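Local coordinates for uncharacterized protein (Bacillus subtilis, PDB 5DQV), which hydrolyses nucleotides as a metal-dependent pyrophosphohydrolase of the HD-domain family, at the interface of chains A and B. Residues are numbered along the deposited sequence; one frame, centred on the assembly and turned at random. Chains: chain A/B, Uncharacterized protein.

Contact 1: the interface of chains A and B. Residues chain A 144, 154, 195, 198-199, 202; chain B 137-138, 140-141, 191.
A:Tyr195 reaches from helix 179-202 of one HD-domain subunit to helix 136-149 of the other, and its phenol oxygen OH donates a hydrogen bond to the backbone O of B:Ala137 at 2.6 Å. The donor stands 42° above the carbonyl plane. With CG anti to the backbone N (chi1 -178°), the ring extends well out from its helix; its CE2 flank meets the B:Ala137 methyl, and OH also lies 3.4 Å from CB of B:Ala141. B:Phe191 crosses the tyrosine at about a right angle and receives CD2 of A:Tyr195 at its edge, in plane, 3.7 Å from its CE2. One face of the same phenylalanine is taken by A:Gln198, whose CG sits over the ring centre, 3.8 Å from the centroid, where the chain bends at chi2 (70°). An alanine in place of A:Tyr195 would probably leave the B:Ala137 carbonyl without this donor and open a gap between B:Phe191 and B:Ala141. Further along the patch, the B:Ala141 methyl points onto the face of A:Phe144, 3.4 Å from the ring centroid, with A:Leu154 packing more loosely on the same methyl. Near the start of the chain B helix, carboxylate oxygen OD2 of A:Asp202 contacts two waters that pair with N of B:Ala137 and N of B:Val138, the latter 2.9 Å from its water; a negative charge there would suit the helix N-terminus.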
loop_
_atom_site.group_PDB
_atom_site.type_symbol
_atom_site.label_atom_id
_atom_site.label_comp_id
_atom_site.label_asym_id
_atom_site.label_seq_id
_atom_site.Cartn_x
_atom_site.Cartn_y
_atom_site.Cartn_z
ATOM N N PHE A 144 0.276 -3.373 -0.953
ATOM C CA PHE A 144 -0.734 -2.674 -0.187
ATOM C C PHE A 144 -1.887 -2.196 -1.068
ATOM O O PHE A 144 -3.053 -2.244 -0.653
ATOM C CB PHE A 144 -0.107 -1.563 0.637
ATOM C CG PHE A 144 0.731 -2.078 1.793
ATOM C CD1 PHE A 144 0.149 -2.858 2.796
ATOM C CD2 PHE A 144 2.060 -1.818 1.863
ATOM C CE1 PHE A 144 0.928 -3.393 3.834
ATOM C CE2 PHE A 144 2.850 -2.332 2.943
ATOM C CZ PHE A 144 2.276 -3.085 3.909
ATOM N N LEU A 154 -4.078 -4.963 6.305
ATOM C CA LEU A 154 -2.632 -4.687 6.380
ATOM C C LEU A 154 -1.825 -5.876 6.917
ATOM O O LEU A 154 -0.715 -6.222 6.436
ATOM C CB LEU A 154 -2.464 -3.520 7.339
ATOM C CG LEU A 154 -1.422 -2.486 7.022
ATOM C CD1 LEU A 154 -1.887 -1.078 7.610
ATOM C CD2 LEU A 154 -0.072 -2.978 7.519
ATOM N N TYR A 195 11.731 -2.397 5.516
ATOM C CA TYR A 195 10.329 -1.950 5.621
ATOM C C TYR A 195 9.577 -2.817 6.651
ATOM O O TYR A 195 8.912 -2.316 7.559
ATOM C CB TYR A 195 9.640 -1.972 4.245
ATOM C CG TYR A 195 8.236 -1.473 4.368
ATOM C CD1 TYR A 195 7.232 -2.346 4.737
ATOM C CD2 TYR A 195 7.927 -0.140 4.227
ATOM C CE1 TYR A 195 5.947 -1.910 4.904
ATOM C CE2 TYR A 195 6.633 0.312 4.417
ATOM C CZ TYR A 195 5.655 -0.619 4.770
ATOM O OH TYR A 195 4.339 -0.276 4.994
ATOM N N GLN A 198 10.711 -1.953 10.078
ATOM C CA GLN A 198 10.034 -0.717 10.498
ATOM C C GLN A 198 8.589 -0.990 10.961
ATOM O O GLN A 198 8.160 -0.465 12.023
ATOM C CB GLN A 198 10.146 0.372 9.409
ATOM C CG GLN A 198 9.856 1.772 9.947
ATOM C CD GLN A 198 10.926 2.277 10.863
ATOM O OE1 GLN A 198 12.111 2.097 10.617
ATOM N NE2 GLN A 198 10.509 2.841 11.985
ATOM N N LEU A 199 7.847 -1.857 10.251
ATOM C CA LEU A 199 6.485 -2.238 10.684
ATOM C C LEU A 199 6.537 -2.955 12.024
ATOM O O LEU A 199 5.697 -2.696 12.910
ATOM C CB LEU A 199 5.740 -3.141 9.678
ATOM C CG LEU A 199 5.109 -2.554 8.438
ATOM C CD1 LEU A 199 4.454 -3.659 7.635
ATOM C CD2 LEU A 199 4.105 -1.451 8.836
ATOM N N ASP A 202 7.122 -0.333 14.751
ATOM C CA ASP A 202 5.993 0.587 14.949
ATOM C C ASP A 202 4.714 -0.076 15.415
ATOM O O ASP A 202 3.838 0.583 16.010
ATOM C CB ASP A 202 5.736 1.318 13.669
ATOM C CG ASP A 202 6.831 2.318 13.353
ATOM O OD1 ASP A 202 7.713 2.538 14.233
ATOM O OD2 ASP A 202 6.793 2.862 12.250
ATOM N N ALA B 137 6.094 3.821 8.152
ATOM C CA ALA B 137 5.850 2.611 7.416
ATOM C C ALA B 137 4.380 2.270 7.440
ATOM O O ALA B 137 3.822 1.851 6.407
ATOM C CB ALA B 137 6.716 1.454 8.007
ATOM N N VAL B 138 3.707 2.485 8.566
ATOM C CA VAL B 138 2.275 2.184 8.631
ATOM C C VAL B 138 1.500 3.190 7.766
ATOM O O VAL B 138 0.606 2.807 6.990
ATOM C CB VAL B 138 1.730 2.126 10.085
ATOM C CG1 VAL B 138 1.831 3.476 10.768
ATOM C CG2 VAL B 138 0.274 1.650 10.073
ATOM N N ILE B 140 2.516 4.767 5.097
ATOM C CA ILE B 140 2.761 4.443 3.681
ATOM C C ILE B 140 1.832 3.291 3.246
ATOM O O ILE B 140 1.155 3.351 2.227
ATOM C CB ILE B 140 4.206 4.048 3.489
ATOM C CG1 ILE B 140 5.128 5.246 3.578
ATOM C CG2 ILE B 140 4.403 3.246 2.158
ATOM C CD1 ILE B 140 6.588 4.827 4.019
ATOM N N ALA B 141 1.781 2.248 4.057
ATOM C CA ALA B 141 0.886 1.125 3.784
ATOM C C ALA B 141 -0.556 1.592 3.603
ATOM O O ALA B 141 -1.212 1.237 2.630
ATOM C CB ALA B 141 0.975 0.086 4.893
ATOM N N PHE B 191 11.785 7.870 8.010
ATOM C CA PHE B 191 11.631 6.648 7.254
ATOM C C PHE B 191 10.803 6.874 5.969
ATOM O O PHE B 191 11.177 6.399 4.918
ATOM C CB PHE B 191 11.039 5.506 8.084
ATOM C CG PHE B 191 10.917 4.238 7.297
ATOM C CD1 PHE B 191 12.021 3.474 7.050
ATOM C CD2 PHE B 191 9.691 3.857 6.745
ATOM C CE1 PHE B 191 11.931 2.304 6.298
ATOM C CE2 PHE B 191 9.579 2.706 5.995
ATOM C CZ PHE B 191 10.697 1.917 5.758
HETATM O O HOH W 1 4.869 3.825 10.897
HETATM O O HOH W 2 7.918 4.345 10.386
#

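Contact 2: the interface of chains A and B. Residues chain A 144, 152-155; chain B 34, 38, 141-142, 145.
The ring of A:Tyr155 takes methyl CD1 of B:Leu34 on one face, offset toward the rim and 4.0 Å from CE1, while CD2 of the neighbouring A:Leu154 lies at its edge, in plane. Phenol and guanidinium meet beyond the ring: NH1 of B:Arg38 donates to OH of A:Tyr155 at 3.0 Å, nearly straight at 166°. The acceptor lies almost in the guanidinium plane, although ring and guanidinium are turned 65° against each other. The bend of B:Arg38 at chi3 (-50°) folds its head back beside the phenol, and CD comes within 3.3 Å of the same OH. One face of the guanidinium carries the backbone O of B:Leu34, offset toward the rim, and NE of B:Arg142 lies at its edge; a carbonyl dipole over the face would probably be favourable to a positively charged group. A:Tyr155 belongs to the loop after helix 136-150, and B:Leu34 and B:Arg38 to helix 33-49 of the HD domain, so the loop of one subunit rests against a helix of the other. B:Leu34 directly precedes the metal-ligand histidine in sequence, which places this packing next to the metal-site segment. A:Leu154 puts CD1 against the aliphatic CG of B:Arg142 and is crossed at about a right angle by B:Met145. The methionine chain bends at chi3, bringing its terminal methyl CE to 3.7 Å from the backbone N of A:Leu154.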
loop_
_atom_site.group_PDB
_atom_site.type_symbol
_atom_site.label_atom_id
_atom_site.label_comp_id
_atom_site.label_asym_id
_atom_site.label_seq_id
_atom_site.Cartn_x
_atom_site.Cartn_y
_atom_site.Cartn_z
ATOM N N PHE A 144 0.276 -3.373 -0.953
ATOM C CA PHE A 144 -0.734 -2.674 -0.187
ATOM C C PHE A 144 -1.887 -2.196 -1.068
ATOM O O PHE A 144 -3.053 -2.244 -0.653
ATOM C CB PHE A 144 -0.107 -1.563 0.637
ATOM C CG PHE A 144 0.731 -2.078 1.793
ATOM C CD1 PHE A 144 0.149 -2.858 2.796
ATOM C CD2 PHE A 144 2.060 -1.818 1.863
ATOM C CE1 PHE A 144 0.928 -3.393 3.834
ATOM C CE2 PHE A 144 2.850 -2.332 2.943
ATOM C CZ PHE A 144 2.276 -3.085 3.909
ATOM N N HIS A 152 -8.466 -6.768 1.735
ATOM C CA HIS A 152 -7.666 -7.522 2.655
ATOM C C HIS A 152 -6.981 -6.577 3.602
ATOM O O HIS A 152 -6.716 -5.442 3.262
ATOM C CB HIS A 152 -6.628 -8.314 1.897
ATOM C CG HIS A 152 -7.209 -9.316 0.956
ATOM N ND1 HIS A 152 -6.606 -9.655 -0.241
ATOM C CD2 HIS A 152 -8.349 -10.037 1.023
ATOM C CE1 HIS A 152 -7.351 -10.548 -0.863
ATOM N NE2 HIS A 152 -8.409 -10.800 -0.115
ATOM N N GLY A 153 -6.682 -7.066 4.793
ATOM C CA GLY A 153 -6.055 -6.259 5.823
ATOM C C GLY A 153 -4.568 -5.981 5.600
ATOM O O GLY A 153 -3.882 -6.641 4.810
ATOM N N LEU A 154 -4.078 -4.963 6.305
ATOM C CA LEU A 154 -2.632 -4.687 6.380
ATOM C C LEU A 154 -1.825 -5.876 6.917
ATOM O O LEU A 154 -0.715 -6.222 6.436
ATOM C CB LEU A 154 -2.464 -3.520 7.339
ATOM C CG LEU A 154 -1.422 -2.486 7.022
ATOM C CD1 LEU A 154 -1.887 -1.078 7.610
ATOM C CD2 LEU A 154 -0.072 -2.978 7.519
ATOM N N TYR A 155 -2.355 -6.450 7.967
ATOM C CA TYR A 155 -1.779 -7.629 8.617
ATOM C C TYR A 155 -2.933 -8.283 9.365
ATOM O O TYR A 155 -4.058 -7.771 9.351
ATOM C CB TYR A 155 -0.675 -7.258 9.611
ATOM C CG TYR A 155 -1.122 -6.201 10.618
ATOM C CD1 TYR A 155 -1.752 -6.544 11.794
ATOM C CD2 TYR A 155 -0.939 -4.848 10.340
ATOM C CE1 TYR A 155 -2.158 -5.551 12.707
ATOM C CE2 TYR A 155 -1.325 -3.858 11.226
ATOM C CZ TYR A 155 -1.954 -4.191 12.377
ATOM O OH TYR A 155 -2.328 -3.169 13.201
ATOM N N LEU B 34 -8.231 -2.292 12.942
ATOM C CA LEU B 34 -6.788 -2.344 13.191
ATOM C C LEU B 34 -6.203 -0.951 13.376
ATOM O O LEU B 34 -5.366 -0.732 14.256
ATOM C CB LEU B 34 -6.077 -3.127 12.073
ATOM C CG LEU B 34 -6.439 -4.625 11.995
ATOM C CD1 LEU B 34 -5.678 -5.391 10.900
ATOM C CD2 LEU B 34 -6.210 -5.280 13.343
ATOM N N ARG B 38 -4.575 0.427 16.891
ATOM C CA ARG B 38 -3.254 1.024 16.883
ATOM C C ARG B 38 -3.277 2.431 17.523
ATOM O O ARG B 38 -2.421 2.767 18.358
ATOM C CB ARG B 38 -2.722 1.106 15.448
ATOM C CG ARG B 38 -2.208 -0.207 14.870
ATOM C CD ARG B 38 -1.469 0.007 13.560
ATOM N NE ARG B 38 -2.183 0.818 12.579
ATOM C CZ ARG B 38 -2.957 0.364 11.596
ATOM N NH1 ARG B 38 -3.174 -0.927 11.428
ATOM N NH2 ARG B 38 -3.549 1.225 10.770
ATOM N N ALA B 141 1.781 2.248 4.057
ATOM C CA ALA B 141 0.886 1.125 3.784
ATOM C C ALA B 141 -0.556 1.592 3.603
ATOM O O ALA B 141 -1.212 1.237 2.630
ATOM C CB ALA B 141 0.975 0.086 4.893
ATOM N N ARG B 142 -1.019 2.427 4.531
ATOM C CA ARG B 142 -2.390 2.889 4.527
ATOM C C ARG B 142 -2.663 3.723 3.294
ATOM O O ARG B 142 -3.737 3.621 2.706
ATOM C CB ARG B 142 -2.712 3.667 5.826
ATOM C CG ARG B 142 -2.776 2.806 7.059
ATOM C CD ARG B 142 -3.069 3.632 8.342
ATOM N NE ARG B 142 -4.443 4.108 8.343
ATOM C CZ ARG B 142 -4.872 5.274 8.808
ATOM N NH1 ARG B 142 -4.040 6.157 9.393
ATOM N NH2 ARG B 142 -6.167 5.559 8.671
ATOM N N MET B 145 -2.971 1.364 0.454
ATOM C CA MET B 145 -4.230 0.644 0.642
ATOM C C MET B 145 -5.425 1.494 0.217
ATOM O O MET B 145 -6.320 1.030 -0.487
ATOM C CB MET B 145 -4.355 0.128 2.096
ATOM C CG MET B 145 -5.777 -0.219 2.588
ATOM S SD MET B 145 -5.903 -0.605 4.374
ATOM C CE MET B 145 -4.547 -1.836 4.401
#

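About 9 Å separates the C-alpha centres of contact 1 and contact 2, which share A:Phe144, A:Leu154 and B:Ala141 and thus form one continuous strip. Helix 136-149 of chain B runs through both. In contact 1 it meets helix 179-202 of chain A, whereas contact 2 carries the strip further along the chain A loop that follows helix 136-150, as far as helix 33-49 of chain B. Two-fold symmetry repeats each contact with the chains exchanged. Such reciprocal packing is consistent with a dimer, although the structure alone does not show the state in solution, and it brings each subunit close to its partner's metal-site segment.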